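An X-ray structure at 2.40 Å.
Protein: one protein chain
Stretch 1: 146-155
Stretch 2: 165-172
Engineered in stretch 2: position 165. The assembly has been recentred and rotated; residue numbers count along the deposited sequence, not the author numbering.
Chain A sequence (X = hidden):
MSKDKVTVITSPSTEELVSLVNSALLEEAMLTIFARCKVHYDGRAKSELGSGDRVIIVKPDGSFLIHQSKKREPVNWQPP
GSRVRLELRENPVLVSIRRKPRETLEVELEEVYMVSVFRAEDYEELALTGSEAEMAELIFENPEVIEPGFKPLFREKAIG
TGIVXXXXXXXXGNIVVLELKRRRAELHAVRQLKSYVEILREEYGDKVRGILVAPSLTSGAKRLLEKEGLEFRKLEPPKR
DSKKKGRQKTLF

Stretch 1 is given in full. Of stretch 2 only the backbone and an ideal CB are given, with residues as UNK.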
ATOM      1  N   ILE A 146     -25.352  10.137  14.540  1.00 46.45           N
ATOM      2  CA  ILE A 146     -24.906  11.408  14.002  1.00 42.33           C
ATOM      3  C   ILE A 146     -25.561  12.536  14.795  1.00 52.11           C
ATOM      4  O   ILE A 146     -24.883  13.341  15.444  1.00 53.66           O
ATOM      5  CB  ILE A 146     -25.233  11.509  12.500  1.00 50.45           C
ATOM      6  CG1 ILE A 146     -24.511  10.396  11.741  1.00 40.74           C
ATOM      7  CG2 ILE A 146     -24.835  12.855  11.944  1.00 37.61           C
ATOM      8  CD1 ILE A 146     -23.007  10.432  11.916  1.00 39.58           C
ATOM      9  N   GLU A 147     -26.885  12.575  14.740  1.00 56.93           N
ATOM     10  CA  GLU A 147     -27.682  13.483  15.555  1.00 56.89           C
ATOM     11  C   GLU A 147     -29.154  13.186  15.298  1.00 55.96           C
ATOM     12  O   GLU A 147     -29.487  12.565  14.289  1.00 63.39           O
ATOM     13  CB  GLU A 147     -27.346  14.944  15.254  1.00 52.26           C
ATOM     14  CG  GLU A 147     -27.853  15.481  13.935  1.00 51.36           C
ATOM     15  CD  GLU A 147     -27.189  16.800  13.603  1.00 63.91           C
ATOM     16  OE1 GLU A 147     -27.686  17.541  12.734  1.00 46.84           O
ATOM     17  OE2 GLU A 147     -26.149  17.098  14.229  1.00 97.29           O
ATOM     18  N   PRO A 148     -30.041  13.594  16.223  1.00 55.76           N
ATOM     19  CA  PRO A 148     -31.467  13.286  16.056  1.00 52.59           C
ATOM     20  C   PRO A 148     -32.065  13.992  14.848  1.00 40.78           C
ATOM     21  O   PRO A 148     -31.696  15.127  14.554  1.00 61.31           O
ATOM     22  CB  PRO A 148     -32.099  13.804  17.356  1.00 54.19           C
ATOM     23  CG  PRO A 148     -30.972  13.916  18.325  1.00 50.93           C
ATOM     24  CD  PRO A 148     -29.781  14.287  17.498  1.00 57.14           C
ATOM     25  N   GLY A 149     -32.968  13.320  14.150  1.00 43.16           N
ATOM     26  CA  GLY A 149     -33.601  13.907  12.988  1.00 59.91           C
ATOM     27  C   GLY A 149     -32.679  13.929  11.787  1.00 60.82           C
ATOM     28  O   GLY A 149     -32.907  14.679  10.834  1.00 68.87           O
ATOM     29  N   PHE A 150     -31.628  13.116  11.833  1.00 50.65           N
ATOM     30  CA  PHE A 150     -30.759  12.970  10.676  1.00 48.58           C
ATOM     31  C   PHE A 150     -31.262  11.844   9.795  1.00 35.64           C
ATOM     32  O   PHE A 150     -31.423  10.712  10.243  1.00 50.83           O
ATOM     33  CB  PHE A 150     -29.303  12.710  11.072  1.00 38.68           C
ATOM     34  CG  PHE A 150     -28.431  12.338   9.905  1.00 45.93           C
ATOM     35  CD1 PHE A 150     -28.134  13.273   8.920  1.00 43.16           C
ATOM     36  CD2 PHE A 150     -27.936  11.050   9.770  1.00 49.40           C
ATOM     37  CE1 PHE A 150     -27.346  12.931   7.828  1.00 36.87           C
ATOM     38  CE2 PHE A 150     -27.146  10.699   8.675  1.00 49.92           C
ATOM     39  CZ  PHE A 150     -26.848  11.644   7.708  1.00 41.64           C
ATOM     40  N   LYS A 151     -31.521  12.172   8.536  1.00 47.93           N
ATOM     41  CA  LYS A 151     -32.038  11.208   7.588  1.00 50.84           C
ATOM     42  C   LYS A 151     -31.020  10.969   6.479  1.00 53.19           C
ATOM     43  O   LYS A 151     -30.839  11.814   5.599  1.00 52.93           O
ATOM     44  CB  LYS A 151     -33.374  11.705   7.018  1.00 44.69           C
ATOM     45  CG  LYS A 151     -34.183  10.666   6.258  1.00 60.88           C
ATOM     46  CD  LYS A 151     -35.664  11.039   6.236  1.00 69.68           C
ATOM     47  CE  LYS A 151     -36.512  10.033   5.451  1.00 92.91           C
ATOM     48  NZ  LYS A 151     -36.661  10.364   3.995  1.00 58.33           N
ATOM     49  N   PRO A 152     -30.346   9.810   6.526  1.00 48.54           N
ATOM     50  CA  PRO A 152     -29.399   9.388   5.490  1.00 44.33           C
ATOM     51  C   PRO A 152     -30.110   8.896   4.233  1.00 42.07           C
ATOM     52  O   PRO A 152     -31.109   8.189   4.345  1.00 52.42           O
ATOM     53  CB  PRO A 152     -28.628   8.256   6.165  1.00 55.26           C
ATOM     54  CG  PRO A 152     -29.588   7.690   7.140  1.00 57.43           C
ATOM     55  CD  PRO A 152     -30.417   8.845   7.635  1.00 54.63           C
ATOM     56  N   LEU A 153     -29.574   9.236   3.064  1.00 35.53           N
ATOM     57  CA  LEU A 153     -30.230   8.984   1.774  1.00 35.94           C
ATOM     58  C   LEU A 153     -29.340   8.195   0.837  1.00 37.88           C
ATOM     59  O   LEU A 153     -29.787   7.245   0.217  1.00 45.28           O
ATOM     60  CB  LEU A 153     -30.667  10.285   1.106  1.00 43.58           C
ATOM     61  CG  LEU A 153     -31.583  11.155   1.965  1.00 47.82           C
ATOM     62  CD1 LEU A 153     -31.912  12.449   1.250  1.00 46.93           C
ATOM     63  CD2 LEU A 153     -32.842  10.399   2.336  1.00 40.58           C
ATOM     64  N   PHE A 154     -28.118   8.664   0.620  1.00 37.13           N
ATOM     65  CA  PHE A 154     -27.226   7.970  -0.294  1.00 35.98           C
ATOM     66  C   PHE A 154     -25.918   7.552   0.368  1.00 40.10           C
ATOM     67  O   PHE A 154     -25.447   8.193   1.305  1.00 34.37           O
ATOM     68  CB  PHE A 154     -26.908   8.837  -1.517  1.00 46.46           C
ATOM     69  CG  PHE A 154     -28.099   9.537  -2.111  1.00 40.66           C
ATOM     70  CD1 PHE A 154     -28.561  10.728  -1.573  1.00 41.04           C
ATOM     71  CD2 PHE A 154     -28.726   9.035  -3.240  1.00 42.92           C
ATOM     72  CE1 PHE A 154     -29.650  11.389  -2.132  1.00 55.23           C
ATOM     73  CE2 PHE A 154     -29.814   9.690  -3.805  1.00 44.73           C
ATOM     74  CZ  PHE A 154     -30.276  10.868  -3.253  1.00 47.35           C
ATOM     75  N   ARG A 155     -25.346   6.473  -0.157  1.00 31.70           N
ATOM     76  CA  ARG A 155     -24.041   5.973   0.227  1.00 43.03           C
ATOM     77  C   ARG A 155     -23.187   5.825  -1.043  1.00 45.04           C
ATOM     78  O   ARG A 155     -23.655   5.287  -2.043  1.00 43.71           O
ATOM     79  CB  ARG A 155     -24.190   4.639   0.970  1.00 42.46           C
ATOM     80  CG  ARG A 155     -22.897   3.882   1.230  1.00 44.42           C
ATOM     81  CD  ARG A 155     -23.159   2.549   1.948  1.00 71.21           C
ATOM     82  NE  ARG A 155     -24.578   2.173   1.940  1.00 90.55           N
ATOM     83  CZ  ARG A 155     -25.101   1.176   2.655  1.00 84.31           C
ATOM     84  NH1 ARG A 155     -24.321   0.439   3.436  1.00 64.60           N
ATOM     85  NH2 ARG A 155     -26.400   0.908   2.587  1.00 55.53           N
ATOM     86  N   UNK A 165     -19.407  10.016   0.796  1.00 36.17           N
ATOM     87  CA  UNK A 165     -19.574   8.786   1.578  1.00 31.39           C
ATOM     88  C   UNK A 165     -21.050   8.562   1.922  1.00 34.01           C
ATOM     89  O   UNK A 165     -21.657   7.567   1.524  1.00 33.32           O
ATOM     90  CB  UNK A 165     -18.736   8.847   2.857  1.00 31.39           C
ATOM     91  N   UNK A 166     -21.610   9.483   2.691  1.00 32.97           N
ATOM     92  CA  UNK A 166     -23.021   9.454   3.017  1.00 32.64           C
ATOM     93  C   UNK A 166     -23.648  10.836   2.765  1.00 43.21           C
ATOM     94  O   UNK A 166     -23.072  11.885   3.081  1.00 29.71           O
ATOM     95  CB  UNK A 166     -23.223   9.021   4.470  1.00 32.64           C
ATOM     96  N   UNK A 167     -24.822  10.832   2.152  1.00 43.75           N
ATOM     97  CA  UNK A 167     -25.511  12.073   1.856  1.00 30.70           C
ATOM     98  C   UNK A 167     -26.927  11.995   2.414  1.00 41.11           C
ATOM     99  O   UNK A 167     -27.600  10.974   2.277  1.00 41.23           O
ATOM    100  CB  UNK A 167     -25.527  12.348   0.351  1.00 30.70           C
ATOM    101  N   UNK A 168     -27.376  13.074   3.047  1.00 40.55           N
ATOM    102  CA  UNK A 168     -28.665  13.078   3.715  1.00 41.66           C
ATOM    103  C   UNK A 168     -29.185  14.464   4.041  1.00 40.90           C
ATOM    104  O   UNK A 168     -28.729  15.470   3.471  1.00 38.32           O
ATOM    105  CB  UNK A 168     -28.574  12.259   5.004  1.00 41.66           C
ATOM    106  N   UNK A 169     -30.175  14.515   4.928  1.00 41.53           N
ATOM    107  CA  UNK A 169     -30.711  15.785   5.410  1.00 42.97           C
ATOM    108  C   UNK A 169     -30.752  15.808   6.930  1.00 46.78           C
ATOM    109  O   UNK A 169     -30.793  14.756   7.572  1.00 53.85           O
ATOM    110  CB  UNK A 169     -32.109  16.030   4.840  1.00 42.97           C
ATOM    111  N   UNK A 170     -30.747  17.006   7.504  1.00 28.67           N
ATOM    112  CA  UNK A 170     -31.017  17.146   8.923  1.00 42.51           C
ATOM    113  C   UNK A 170     -32.465  17.596   9.150  1.00 56.96           C
ATOM    114  O   UNK A 170     -33.201  17.893   8.202  1.00 61.04           O
ATOM    115  CB  UNK A 170     -30.039  18.138   9.555  1.00 42.51           C
ATOM    116  N   UNK A 171     -32.854  17.678  10.416  1.00 61.24           N
ATOM    117  CA  UNK A 171     -34.230  17.968  10.786  1.00 52.69           C
ATOM    118  C   UNK A 171     -34.599  19.435  10.560  1.00 62.49           C
ATOM    119  O   UNK A 171     -35.748  19.827  10.730  1.00 63.94           O
ATOM    120  CB  UNK A 171     -34.461  17.595  12.252  1.00 52.69           C
ATOM    121  N   UNK A 172     -33.613  20.249  10.207  1.00 67.19           N
ATOM    122  CA  UNK A 172     -33.853  21.635   9.827  1.00 43.17           C
ATOM    123  C   UNK A 172     -33.941  21.800   8.313  1.00 48.13           C
ATOM    124  O   UNK A 172     -34.018  22.925   7.820  1.00 56.51           O
ATOM    125  CB  UNK A 172     -32.747  22.532  10.386  1.00 43.17           C
TER

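Stretch 2 runs antiparallel to stretch 1, and main-chain hydrogen bonds that do not depend on side-chain identity hold the two together; the visible CB directions narrow the choice at each position.

At position 165 CA-to-CB points away from stretch 1, with nothing of that stretch within 5.5 Å, so the contact sets no preference. The residue is Ala165, an engineered substitution; its carbonyl O lies 3.1 Å from Arg155 CA, a CA-H...O contact.

Position 166 has extended angles (-131/136), and its CB lies on the side of the sheet where Pro152 also projects, with the ring of Phe150 farther along. A beta-branched or other aliphatic side chain would suit it. It is Val166, chi1 t: its CG1 lies 4.2 Å from Pro152 CB and 4.4 Å from Phe150 CZ, at the edge of that ring.

Position 167 turns to the other face, its CB 3.9 Å from Phe154 CD1. Leucine, isoleucine, methionine or an aromatic residue could pack beside that ring. Leu167 does so, its CB and CD2 each 4.0 Å from Phe154 CD1. Its backbone is equally busy: Leu167 N donates to Phe154 O (2.8 Å), while Leu167 O accepts from both Leu153 N (2.7 Å) and Phe154 N (2.9 Å), the double acceptance that marks a beta bulge.

Position 168 is the most restrictive. An ideal CB would lie 2.4 Å from Lys151 O, a clash, and only 3.2 Å from Phe150 CE1. Glycine alone fits this backbone, and Gly168 lets the strands close to 4.2 Å between its CA and Pro152 CA.

At position 169 CB shares a face with Lys151, while Leu153 CD1 lies 5.1 Å away. A long side chain with an aliphatic stem and a polar end would suit, though an aliphatic one could also pack here. Arg169 places CG 3.7 Å from Leu153 CD1. Its main chain pairs with Lys151 in both directions: Lys151 N to Arg169 O and Arg169 N to Lys151 O, each 2.9 Å.

Position 170 points sideways, its CB 4.0 Å from Glu147 OE1. That carboxylate would favour a basic or neutral polar residue, yet the residue is Asp170. Its carboxylate oxygens bond to residues just beyond the stretches, and OD2 also accepts a weak 3.3 Å bond from the backbone N of position 172.

At position 171 CA-to-CB points sideways, with CB 3.6 Å from Gly149 O; a polar residue would suit, without excluding others. Ser171 OG lies 4.0 Å from Pro148 O, too far for a hydrogen bond.

Position 172 is out of reach, and many residues would serve; it is Asp172.

Stretch 2, residues 165-172: AVLGRDSD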
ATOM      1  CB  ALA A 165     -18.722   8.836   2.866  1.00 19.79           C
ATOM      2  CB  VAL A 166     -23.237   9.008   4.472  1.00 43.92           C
ATOM      3  CG1 VAL A 166     -24.706   9.125   4.871  1.00 37.37           C
ATOM      4  CG2 VAL A 166     -22.732   7.574   4.651  1.00 29.85           C
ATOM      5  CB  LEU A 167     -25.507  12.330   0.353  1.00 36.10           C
ATOM      6  CG  LEU A 167     -25.904  13.710  -0.169  1.00 43.16           C
ATOM      7  CD1 LEU A 167     -25.014  14.788   0.395  1.00 35.18           C
ATOM      8  CD2 LEU A 167     -25.832  13.701  -1.677  1.00 35.79           C
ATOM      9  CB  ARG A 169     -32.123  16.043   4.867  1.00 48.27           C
ATOM     10  CG  ARG A 169     -32.496  15.288   3.604  1.00 45.50           C
ATOM     11  CD  ARG A 169     -33.917  15.626   3.150  1.00 62.10           C
ATOM     12  NE  ARG A 169     -34.041  17.012   2.679  1.00 80.39           N
ATOM     13  CZ  ARG A 169     -34.556  18.017   3.388  1.00 70.86           C
ATOM     14  NH1 ARG A 169     -35.016  17.814   4.619  1.00 86.74           N
ATOM     15  NH2 ARG A 169     -34.618  19.229   2.864  1.00 59.13           N
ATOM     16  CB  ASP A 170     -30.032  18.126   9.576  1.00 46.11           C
ATOM     17  CG  ASP A 170     -30.106  19.540   8.991  1.00 59.54           C
ATOM     18  OD1 ASP A 170     -29.232  20.365   9.329  1.00 57.14           O
ATOM     19  OD2 ASP A 170     -31.021  19.841   8.199  1.00 60.16           O
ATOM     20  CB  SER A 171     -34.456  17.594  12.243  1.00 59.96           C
ATOM     21  OG  SER A 171     -33.561  18.315  13.069  1.00 61.78           O
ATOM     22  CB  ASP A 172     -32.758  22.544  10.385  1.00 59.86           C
ATOM     23  CG  ASP A 172     -33.100  23.093  11.757  1.00 74.77           C
ATOM     24  OD1 ASP A 172     -33.987  22.515  12.423  1.00 85.77           O
ATOM     25  OD2 ASP A 172     -32.480  24.099  12.170  1.00 72.60           O
TER
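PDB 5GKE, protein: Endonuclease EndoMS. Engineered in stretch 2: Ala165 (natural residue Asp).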